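Local coordinates for protein membrane-bound lytic murein transglycosylase A (Burkholderia pseudomallei, PDB 6QK4) that probably cleaves the beta-1,4-glycosidic bond between N-acetylmuramic acid and N-acetylglucosamine in peptidoglycan, leaving a 1,6-anhydro end on the muramic acid, at residues 43-46 with 47-51; 138-141 with 142-145; 163-166 with 167-171; 266-269 with 270-273. One frame throughout, in Å; residues are numbered along the deposited sequence.

Interaction 1 of 4, residues 43-46 with 47-51; sequences GATI and ALRQN
Arg49 leaves its backbone with CG anti to the carbonyl carbon (chi1 -73°) and bends again at chi3 (-56°), which folds the guanidinium back toward Thr45 and Ile46, one turn earlier in the same helix. One face of the flat group lies above Thr45 O and Ile46 CA, both offset toward its rim, with Arg49 NH1 3.6 Å from Thr45 O. The other terminal nitrogen, Arg49 NH2, comes to 3.7 Å from Ile46 CG1, so the isoleucine chain packs against the polar end of the arginine. Thr45 O is already the acceptor for Arg49 N at 3.0 Å. The charge is answered outside the helix: Arg49 NH1 makes a salt bridge to Asp73 OD1, the oxygen that Thr45 OG1 also hydrogen-bonds. This is the first stretch of helix 44-55, with Gly43 at the N-cap position, and the disulfide Cys52-Cys65 ties the same helix to helix 62-68 further along. Its backbone ladder starts slackly, Ala47 N making only a weak bond of 3.4 Å to Gly43 O, and then tightens to 2.9 Å from Leu48 N to Ala44 O. Gln50 N follows to Ile46 O at 3.2 Å, while Gln50 CG packs against that same carbonyl oxygen. Leu48 turns to Phe82 and Phe83 of helix 76-86, and both Leu48 and Ala47 rest on Phe304 of strand 298-307.

Interaction 2 of 4, residues 138-141 with 142-145; sequences MPAR and AQLM
Ala142 follows Arg141 in the opening turn of helix 141-147, and its methyl group turns away from the preceding residues to rest on Asp234. Gln143 comes next and looks back at the N-cap residue: its N donates to Ala140 O at 3.0 Å, reaching the oxygen from well above the carbonyl plane. Its CB packs on Pro139 CB at 4.0 Å, and a bend at chi2 (61°) brings NE2 against the methyl of Ala140. Leu144 N then gives the same Ala140 oxygen a second bond, 2.9 Å long and almost straight at 177°, so one carbonyl gathers two successive N-H groups as the helix starts. With CG opposite its backbone N (chi1 -169°), Leu144 swings CD1 to 4.2 Å from Met138 SD, while Pro139 CG lies beside the leucine's N. Met145 closes the turn: its N bonds Arg141 O at 2.9 Å and its CG presses on that oxygen at 3.3 Å before the sulfur end leads away toward Leu150. The Arg141 side chain runs off in another direction, NE to Asn236 O and NH2 to Arg238 O. Met138 and Leu144 thus seat the loop and the helix start on Phe241 of strand 240-244, while Arg141 and Ala142 touch Asp234 of helix 229-234.

Interaction 3 of 4, residues 163-166 with 167-171; sequences EAFF and LQVQG
Leu167 N donates to Glu163 O at 2.9 Å, with an angle of 148° at the hydrogen. The same i to i+4 ladder continues through Gln168 N to Ala164 O, Val169 N to Phe165 O and Gln170 N to Phe166 O, so each carbonyl of residues 163-166 receives an N-H from the next turn. Val169 carries the side-chain part of the contact. Set anti to the carbonyl carbon, Val169 CG2 touches both rings where they meet, 4.0 Å from Phe165 CE1 and 4.2 Å from Phe166 CD1. Val169 and Phe166 run side by side in the same direction, whereas the Phe165 side chain crosses at a slant. The rings also meet each other: Phe165 CD1 stands over the middle of one Phe166 face, about 4.0 Å above its plane. Phe165 reaches there with its ring carbon CG opposite the backbone N (chi1 -176°). On another side of the helix Gln168 stretches back along the preceding turn, its CG 3.6 Å from Ala164 O. Both ends of the amide are held from outside, NE2 donating to Val240 O and OE1 meeting Arg141 NH2. Leu167 faces Pro109 and Leu111 of strand 101-114 as well as Leu125 of strand 123-126, and Phe166 meets Met215 and Ile218 of helix 215-224. This is most of helix 161-170, which packs on strands of the MltA-specific insert domain and ends at Gly171, a C' glycine whose positive phi (95°) takes the chain out of the helix.

Interaction 4 of 4, residues 266-269 with 270-273; sequences PLTP and ERSI
Ser272 OG accepts a nearly straight hydrogen bond (168°) from Thr268 N at 2.9 Å, and the same hydroxyl is hydrogen-bonded to Gln306 OE1. A single side-chain oxygen therefore joins the loop before the strand to the neighbouring strand 298-307. Thr268 O is used as well: Arg271 N donates to it at 3.0 Å, from above the carbonyl plane rather than along a lone pair. Between them Pro269 (phi -53°) and Glu270 (phi 55°) turn the chain. The remaining polar groups find partners further off. Glu270 OE1 is hydrogen-bonded to Tyr320 OH, while the arginine is held at both terminal nitrogens, NH1 by a salt bridge to Asp39 OD2 and a bond to Leu302 O, and NH2 by Ile42 O. Two carbonyls and the Asp39 carboxylate round the Arg271 guanidinium probably offset its charge and that of Arg301, whose NH1 lies close to Arg271 NH2. Carbon contacts accompany these bonds. Thr268 CG2 meets Arg271 CB at 3.8 Å, and Leu267 CD2 packs on Ser272 CB at 3.9 Å. Backbone bonds of Arg271 and Ile273 with Phe304, and of Glu270 and Ser272 with Phe321, place the chain between strands 298-307 and 317-324, the first parallel to it and the second antiparallel. The four residues from Thr268 to Arg271 form a type II beta turn with proline in its second position, and it delivers the chain into strand 272-274 at the start of the 3D domain, a fold of the double-psi beta-barrel class.

How the interactions relate
The four contacts fall into two pairs. Interactions 1 and 4 have centres 9 Å apart: Ala47 CB packs on Arg271 CB at 3.6 Å, and Gln306, whose OE1 meets Ser272, uses NE2 on Ala47 O and Asn51 OD1, tying helix 44-55 to the strand entered from the turn. Interactions 2 and 3, with centres 16 Å apart, belong to the MltA-specific insert region and join through Arg141 NH2 and Gln168 OE1, a probable hydrogen bond of 3.0 Å. Between the pairs, interactions 3 and 4 approach to about 9 Å at their nearest atoms without touching. In MltA relatives the glycan strand binds in the groove between the two domains, and probably does so here.

Interaction 1 of 4, residues 43-46 with 47-51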
loop_
_atom_site.group_PDB
_atom_site.type_symbol
_atom_site.label_atom_id
_atom_site.label_comp_id
_atom_site.label_asym_id
_atom_site.label_seq_id
_atom_site.Cartn_x
_atom_site.Cartn_y
_atom_site.Cartn_z
ATOM N N GLY A 43 -8.479 14.879 3.152
ATOM C CA GLY A 43 -8.713 13.440 3.082
ATOM C C GLY A 43 -8.994 12.770 4.418
ATOM O O GLY A 43 -9.559 11.662 4.448
ATOM N N ALA A 44 -8.679 13.396 5.540
ATOM C CA ALA A 44 -8.879 12.669 6.799
ATOM C C ALA A 44 -10.354 12.364 7.116
ATOM O O ALA A 44 -10.665 11.296 7.688
ATOM C CB ALA A 44 -8.237 13.457 7.960
ATOM N N THR A 45 -11.290 13.266 6.744
ATOM C CA THR A 45 -12.707 12.970 6.996
ATOM C C THR A 45 -13.216 11.805 6.154
ATOM O O THR A 45 -14.195 11.148 6.555
ATOM C CB THR A 45 -13.577 14.183 6.724
ATOM O OG1 THR A 45 -13.099 14.823 5.535
ATOM C CG2 THR A 45 -13.449 15.197 7.915
ATOM N N ILE A 46 -12.640 11.589 4.970
ATOM C CA ILE A 46 -13.067 10.445 4.152
ATOM C C ILE A 46 -12.749 9.152 4.876
ATOM O O ILE A 46 -13.596 8.260 5.017
ATOM C CB ILE A 46 -12.405 10.500 2.759
ATOM C CG1 ILE A 46 -12.981 11.659 1.938
ATOM C CG2 ILE A 46 -12.619 9.216 1.974
ATOM C CD1 ILE A 46 -12.218 12.039 0.666
ATOM N N ALA A 47 -11.513 9.034 5.358
ATOM C CA ALA A 47 -11.113 7.818 6.076
ATOM C C ALA A 47 -11.839 7.718 7.403
ATOM O O ALA A 47 -12.146 6.610 7.856
ATOM C CB ALA A 47 -9.591 7.785 6.293
ATOM N N LEU A 48 -12.156 8.863 8.015
ATOM C CA LEU A 48 -12.968 8.872 9.224
ATOM C C LEU A 48 -14.376 8.295 9.000
ATOM O O LEU A 48 -14.880 7.535 9.831
ATOM C CB LEU A 48 -13.062 10.312 9.785
ATOM C CG LEU A 48 -14.045 10.492 10.975
ATOM C CD1 LEU A 48 -13.471 9.821 12.170
ATOM C CD2 LEU A 48 -14.112 11.975 11.292
ATOM N N ARG A 49 -15.055 8.671 7.915
ATOM C CA ARG A 49 -16.375 8.086 7.676
ATOM C C ARG A 49 -16.281 6.590 7.410
ATOM O O ARG A 49 -17.143 5.826 7.859
ATOM C CB ARG A 49 -17.039 8.813 6.505
ATOM C CG ARG A 49 -17.513 10.229 6.885
ATOM C CD ARG A 49 -18.501 10.773 5.845
ATOM N NE ARG A 49 -17.933 10.760 4.500
ATOM C CZ ARG A 49 -17.140 11.721 4.030
ATOM N NH1 ARG A 49 -16.864 12.745 4.796
ATOM N NH2 ARG A 49 -16.632 11.669 2.785
ATOM N N GLN A 50 -15.230 6.130 6.706
ATOM C CA GLN A 50 -15.097 4.671 6.556
ATOM C C GLN A 50 -14.899 4.022 7.914
ATOM O O GLN A 50 -15.489 2.994 8.199
ATOM C CB GLN A 50 -13.930 4.307 5.628
ATOM C CG GLN A 50 -14.131 4.771 4.206
ATOM C CD GLN A 50 -15.279 3.970 3.504
ATOM O OE1 GLN A 50 -15.834 2.998 4.045
ATOM N NE2 GLN A 50 -15.595 4.369 2.293
ATOM N N ASN A 51 -14.072 4.621 8.772
ATOM C CA ASN A 51 -13.905 4.107 10.132
ATOM C C ASN A 51 -15.248 3.997 10.864
ATOM O O ASN A 51 -15.558 2.972 11.467
ATOM C CB ASN A 51 -12.970 5.043 10.891
ATOM C CG ASN A 51 -12.022 4.322 11.794
ATOM O OD1 ASN A 51 -11.238 3.476 11.339
ATOM N ND2 ASN A 51 -12.006 4.717 13.075
#

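Interaction 2 of 4, residues 138-141 with 142-145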
loop_
_atom_site.group_PDB
_atom_site.type_symbol
_atom_site.label_atom_id
_atom_site.label_comp_id
_atom_site.label_asym_id
_atom_site.label_seq_id
_atom_site.Cartn_x
_atom_site.Cartn_y
_atom_site.Cartn_z
ATOM N N MET A 138 7.398 -26.176 -11.726
ATOM C CA MET A 138 7.451 -25.845 -13.135
ATOM C C MET A 138 8.817 -25.299 -13.473
ATOM O O MET A 138 9.597 -24.939 -12.586
ATOM C CB MET A 138 6.396 -24.789 -13.459
ATOM C CG MET A 138 4.987 -25.227 -13.315
ATOM S SD MET A 138 3.938 -23.776 -13.123
ATOM C CE MET A 138 2.378 -24.441 -13.629
ATOM N N PRO A 139 9.143 -25.203 -14.758
ATOM C CA PRO A 139 10.384 -24.542 -15.154
ATOM C C PRO A 139 10.299 -23.035 -14.968
ATOM O O PRO A 139 9.238 -22.462 -14.742
ATOM C CB PRO A 139 10.516 -24.894 -16.636
ATOM C CG PRO A 139 9.093 -25.088 -17.093
ATOM C CD PRO A 139 8.406 -25.740 -15.914
ATOM N N ALA A 140 11.473 -22.414 -15.092
ATOM C CA ALA A 140 11.636 -20.962 -15.146
ATOM C C ALA A 140 10.674 -20.305 -16.140
ATOM O O ALA A 140 10.307 -20.891 -17.162
ATOM C CB ALA A 140 13.073 -20.641 -15.545
ATOM N N ARG A 141 10.340 -19.030 -15.856
ATOM C CA ARG A 141 9.493 -18.197 -16.717
ATOM C C ARG A 141 9.778 -18.347 -18.209
ATOM O O ARG A 141 8.862 -18.514 -19.027
ATOM C CB ARG A 141 9.649 -16.715 -16.263
ATOM C CG ARG A 141 9.323 -15.606 -17.330
ATOM C CD ARG A 141 9.692 -14.138 -16.877
ATOM N NE ARG A 141 9.242 -13.846 -15.459
ATOM C CZ ARG A 141 8.106 -13.200 -15.127
ATOM N NH1 ARG A 141 7.304 -12.726 -16.078
ATOM N NH2 ARG A 141 7.762 -13.022 -13.845
ATOM N N ALA A 142 11.053 -18.328 -18.586
ATOM C CA ALA A 142 11.361 -18.254 -19.999
ATOM C C ALA A 142 10.925 -19.521 -20.711
ATOM O O ALA A 142 10.481 -19.454 -21.858
ATOM C CB ALA A 142 12.851 -18.004 -20.188
ATOM N N GLN A 143 11.002 -20.664 -20.025
ATOM C CA GLN A 143 10.633 -21.932 -20.649
ATOM C C GLN A 143 9.152 -22.204 -20.467
ATOM O O GLN A 143 8.517 -22.757 -21.362
ATOM C CB GLN A 143 11.454 -23.078 -20.068
ATOM C CG GLN A 143 12.884 -23.169 -20.687
ATOM C CD GLN A 143 13.733 -21.923 -20.464
ATOM O OE1 GLN A 143 14.236 -21.311 -21.428
ATOM N NE2 GLN A 143 13.942 -21.559 -19.193
ATOM N N LEU A 144 8.601 -21.803 -19.315
ATOM C CA LEU A 144 7.164 -21.872 -19.116
ATOM C C LEU A 144 6.423 -21.147 -20.239
ATOM O O LEU A 144 5.468 -21.687 -20.825
ATOM C CB LEU A 144 6.828 -21.264 -17.748
ATOM C CG LEU A 144 5.444 -21.437 -17.198
ATOM C CD1 LEU A 144 5.131 -22.890 -17.066
ATOM C CD2 LEU A 144 5.471 -20.756 -15.832
ATOM N N MET A 145 6.861 -19.919 -20.561
ATOM C CA MET A 145 6.221 -19.149 -21.617
ATOM C C MET A 145 6.416 -19.770 -22.993
ATOM O O MET A 145 5.620 -19.482 -23.888
ATOM C CB MET A 145 6.726 -17.701 -21.640
ATOM C CG MET A 145 6.366 -16.848 -20.374
ATOM S SD MET A 145 4.644 -16.372 -20.479
ATOM C CE MET A 145 4.562 -15.674 -22.132
#

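Interaction 3 of 4, residues 163-166 with 167-171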
loop_
_atom_site.group_PDB
_atom_site.type_symbol
_atom_site.label_atom_id
_atom_site.label_comp_id
_atom_site.label_asym_id
_atom_site.label_seq_id
_atom_site.Cartn_x
_atom_site.Cartn_y
_atom_site.Cartn_z
ATOM N N GLU A 163 4.124 -3.489 -16.266
ATOM C CA GLU A 163 3.076 -3.517 -15.247
ATOM C C GLU A 163 2.652 -4.938 -14.883
ATOM O O GLU A 163 2.392 -5.222 -13.711
ATOM C CB GLU A 163 1.863 -2.715 -15.704
ATOM C CG GLU A 163 2.197 -1.267 -15.985
ATOM C CD GLU A 163 1.003 -0.411 -16.389
ATOM O OE1 GLU A 163 -0.142 -0.769 -16.081
ATOM O OE2 GLU A 163 1.238 0.657 -17.012
ATOM N N ALA A 164 2.509 -5.827 -15.879
ATOM C CA ALA A 164 2.160 -7.215 -15.590
ATOM C C ALA A 164 3.209 -7.862 -14.692
ATOM O O ALA A 164 2.884 -8.569 -13.733
ATOM C CB ALA A 164 2.041 -8.006 -16.910
ATOM N N PHE A 165 4.475 -7.632 -15.012
ATOM C CA PHE A 165 5.581 -8.144 -14.221
ATOM C C PHE A 165 5.498 -7.671 -12.783
ATOM O O PHE A 165 5.700 -8.454 -11.852
ATOM C CB PHE A 165 6.880 -7.675 -14.857
ATOM C CG PHE A 165 8.105 -8.200 -14.206
ATOM C CD1 PHE A 165 8.671 -7.537 -13.102
ATOM C CD2 PHE A 165 8.731 -9.357 -14.719
ATOM C CE1 PHE A 165 9.855 -8.009 -12.502
ATOM C CE2 PHE A 165 9.943 -9.837 -14.138
ATOM C CZ PHE A 165 10.493 -9.160 -13.045
ATOM N N PHE A 166 5.256 -6.378 -12.573
ATOM C CA PHE A 166 5.193 -5.902 -11.184
ATOM C C PHE A 166 3.907 -6.252 -10.482
ATOM O O PHE A 166 3.900 -6.330 -9.249
ATOM C CB PHE A 166 5.462 -4.393 -11.135
ATOM C CG PHE A 166 6.931 -4.100 -11.334
ATOM C CD1 PHE A 166 7.857 -4.524 -10.383
ATOM C CD2 PHE A 166 7.395 -3.526 -12.494
ATOM C CE1 PHE A 166 9.204 -4.329 -10.576
ATOM C CE2 PHE A 166 8.747 -3.307 -12.684
ATOM C CZ PHE A 166 9.654 -3.714 -11.739
ATOM N N LEU A 167 2.839 -6.553 -11.227
ATOM C CA LEU A 167 1.673 -7.121 -10.575
ATOM C C LEU A 167 1.998 -8.507 -10.048
ATOM O O LEU A 167 1.556 -8.876 -8.956
ATOM C CB LEU A 167 0.497 -7.160 -11.555
ATOM C CG LEU A 167 -0.747 -7.927 -11.167
ATOM C CD1 LEU A 167 -1.420 -7.120 -10.071
ATOM C CD2 LEU A 167 -1.694 -8.025 -12.303
ATOM N N GLN A 168 2.764 -9.297 -10.827
ATOM C CA GLN A 168 3.249 -10.577 -10.318
ATOM C C GLN A 168 4.080 -10.421 -9.052
ATOM O O GLN A 168 3.960 -11.240 -8.144
ATOM C CB GLN A 168 4.073 -11.306 -11.374
ATOM C CG GLN A 168 3.236 -11.930 -12.432
ATOM C CD GLN A 168 4.095 -12.495 -13.538
ATOM O OE1 GLN A 168 4.986 -11.833 -14.059
ATOM N NE2 GLN A 168 3.791 -13.714 -13.926
ATOM N N VAL A 169 4.954 -9.418 -8.994
ATOM C CA VAL A 169 5.759 -9.207 -7.788
ATOM C C VAL A 169 4.843 -8.954 -6.585
ATOM O O VAL A 169 5.053 -9.507 -5.502
ATOM C CB VAL A 169 6.778 -8.072 -7.992
ATOM C CG1 VAL A 169 7.443 -7.737 -6.688
ATOM C CG2 VAL A 169 7.852 -8.463 -9.034
ATOM N N GLN A 170 3.765 -8.181 -6.774
ATOM C CA GLN A 170 2.877 -7.899 -5.663
ATOM C C GLN A 170 1.989 -9.101 -5.323
ATOM O O GLN A 170 1.701 -9.352 -4.154
ATOM C CB GLN A 170 2.042 -6.656 -5.992
ATOM C CG GLN A 170 0.921 -6.412 -4.965
ATOM C CD GLN A 170 1.297 -5.339 -3.954
ATOM O OE1 GLN A 170 2.477 -4.932 -3.844
ATOM N NE2 GLN A 170 0.283 -4.848 -3.231
ATOM N N GLY A 171 1.563 -9.889 -6.323
ATOM C CA GLY A 171 0.676 -11.006 -6.097
ATOM C C GLY A 171 -0.797 -10.709 -6.305
ATOM O O GLY A 171 -1.590 -11.652 -6.444
#

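Interaction 4 of 4, residues 266-269 with 270-273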
loop_
_atom_site.group_PDB
_atom_site.type_symbol
_atom_site.label_atom_id
_atom_site.label_comp_id
_atom_site.label_asym_id
_atom_site.label_seq_id
_atom_site.Cartn_x
_atom_site.Cartn_y
_atom_site.Cartn_z
ATOM N N PRO A 266 -13.128 0.111 2.447
ATOM C CA PRO A 266 -12.127 0.551 1.453
ATOM C C PRO A 266 -11.062 1.437 2.100
ATOM O O PRO A 266 -11.376 2.354 2.869
ATOM C CB PRO A 266 -12.953 1.372 0.460
ATOM C CG PRO A 266 -14.370 0.965 0.660
ATOM C CD PRO A 266 -14.500 0.542 2.122
ATOM N N LEU A 267 -9.812 1.153 1.796
ATOM C CA LEU A 267 -8.686 2.001 2.265
ATOM C C LEU A 267 -8.657 3.350 1.557
ATOM O O LEU A 267 -8.953 3.460 0.367
ATOM C CB LEU A 267 -7.365 1.268 2.032
ATOM C CG LEU A 267 -7.285 -0.140 2.634
ATOM C CD1 LEU A 267 -5.972 -0.839 2.323
ATOM C CD2 LEU A 267 -7.433 0.002 4.128
ATOM N N THR A 268 -8.204 4.404 2.292
ATOM C CA THR A 268 -8.086 5.734 1.697
ATOM C C THR A 268 -6.616 6.064 1.453
ATOM O O THR A 268 -5.798 5.969 2.388
ATOM C CB THR A 268 -8.688 6.751 2.670
ATOM O OG1 THR A 268 -10.054 6.412 2.877
ATOM C CG2 THR A 268 -8.624 8.194 2.054
ATOM N N PRO A 269 -6.214 6.422 0.241
ATOM C CA PRO A 269 -4.794 6.727 -0.007
ATOM C C PRO A 269 -4.256 7.765 0.966
ATOM O O PRO A 269 -4.867 8.806 1.172
ATOM C CB PRO A 269 -4.789 7.266 -1.445
ATOM C CG PRO A 269 -5.980 6.484 -2.143
ATOM C CD PRO A 269 -7.047 6.476 -0.977
ATOM N N GLU A 270 -3.070 7.506 1.508
ATOM C CA GLU A 270 -2.391 8.367 2.499
ATOM C C GLU A 270 -3.207 8.688 3.738
ATOM O O GLU A 270 -2.852 9.628 4.487
ATOM C CB GLU A 270 -1.893 9.649 1.838
ATOM C CG GLU A 270 -0.919 9.306 0.704
ATOM C CD GLU A 270 0.065 10.490 0.422
ATOM O OE1 GLU A 270 0.819 10.942 1.344
ATOM O OE2 GLU A 270 0.045 10.943 -0.748
ATOM N N ARG A 271 -4.247 7.885 4.051
ATOM C CA ARG A 271 -4.980 8.094 5.285
ATOM C C ARG A 271 -5.275 6.782 5.981
ATOM O O ARG A 271 -6.024 6.796 6.968
ATOM C CB ARG A 271 -6.321 8.821 5.062
ATOM C CG ARG A 271 -6.176 10.298 4.567
ATOM C CD ARG A 271 -5.630 11.155 5.730
ATOM N NE ARG A 271 -5.329 12.486 5.204
ATOM C CZ ARG A 271 -4.697 13.415 5.917
ATOM N NH1 ARG A 271 -4.366 13.111 7.172
ATOM N NH2 ARG A 271 -4.360 14.626 5.344
ATOM N N SER A 272 -4.784 5.645 5.453
ATOM C CA SER A 272 -4.986 4.339 6.060
ATOM C C SER A 272 -3.641 3.708 6.280
ATOM O O SER A 272 -2.752 3.837 5.424
ATOM C CB SER A 272 -5.787 3.391 5.136
ATOM O OG SER A 272 -7.124 3.811 4.962
ATOM N N ILE A 273 -3.453 3.058 7.424
ATOM C CA ILE A 273 -2.244 2.275 7.655
ATOM C C ILE A 273 -2.623 0.839 8.042
ATOM O O ILE A 273 -3.686 0.564 8.610
ATOM C CB ILE A 273 -1.342 2.862 8.749
ATOM C CG1 ILE A 273 -2.125 3.103 10.066
ATOM C CG2 ILE A 273 -0.545 4.109 8.170
ATOM C CD1 ILE A 273 -1.136 3.443 11.241
#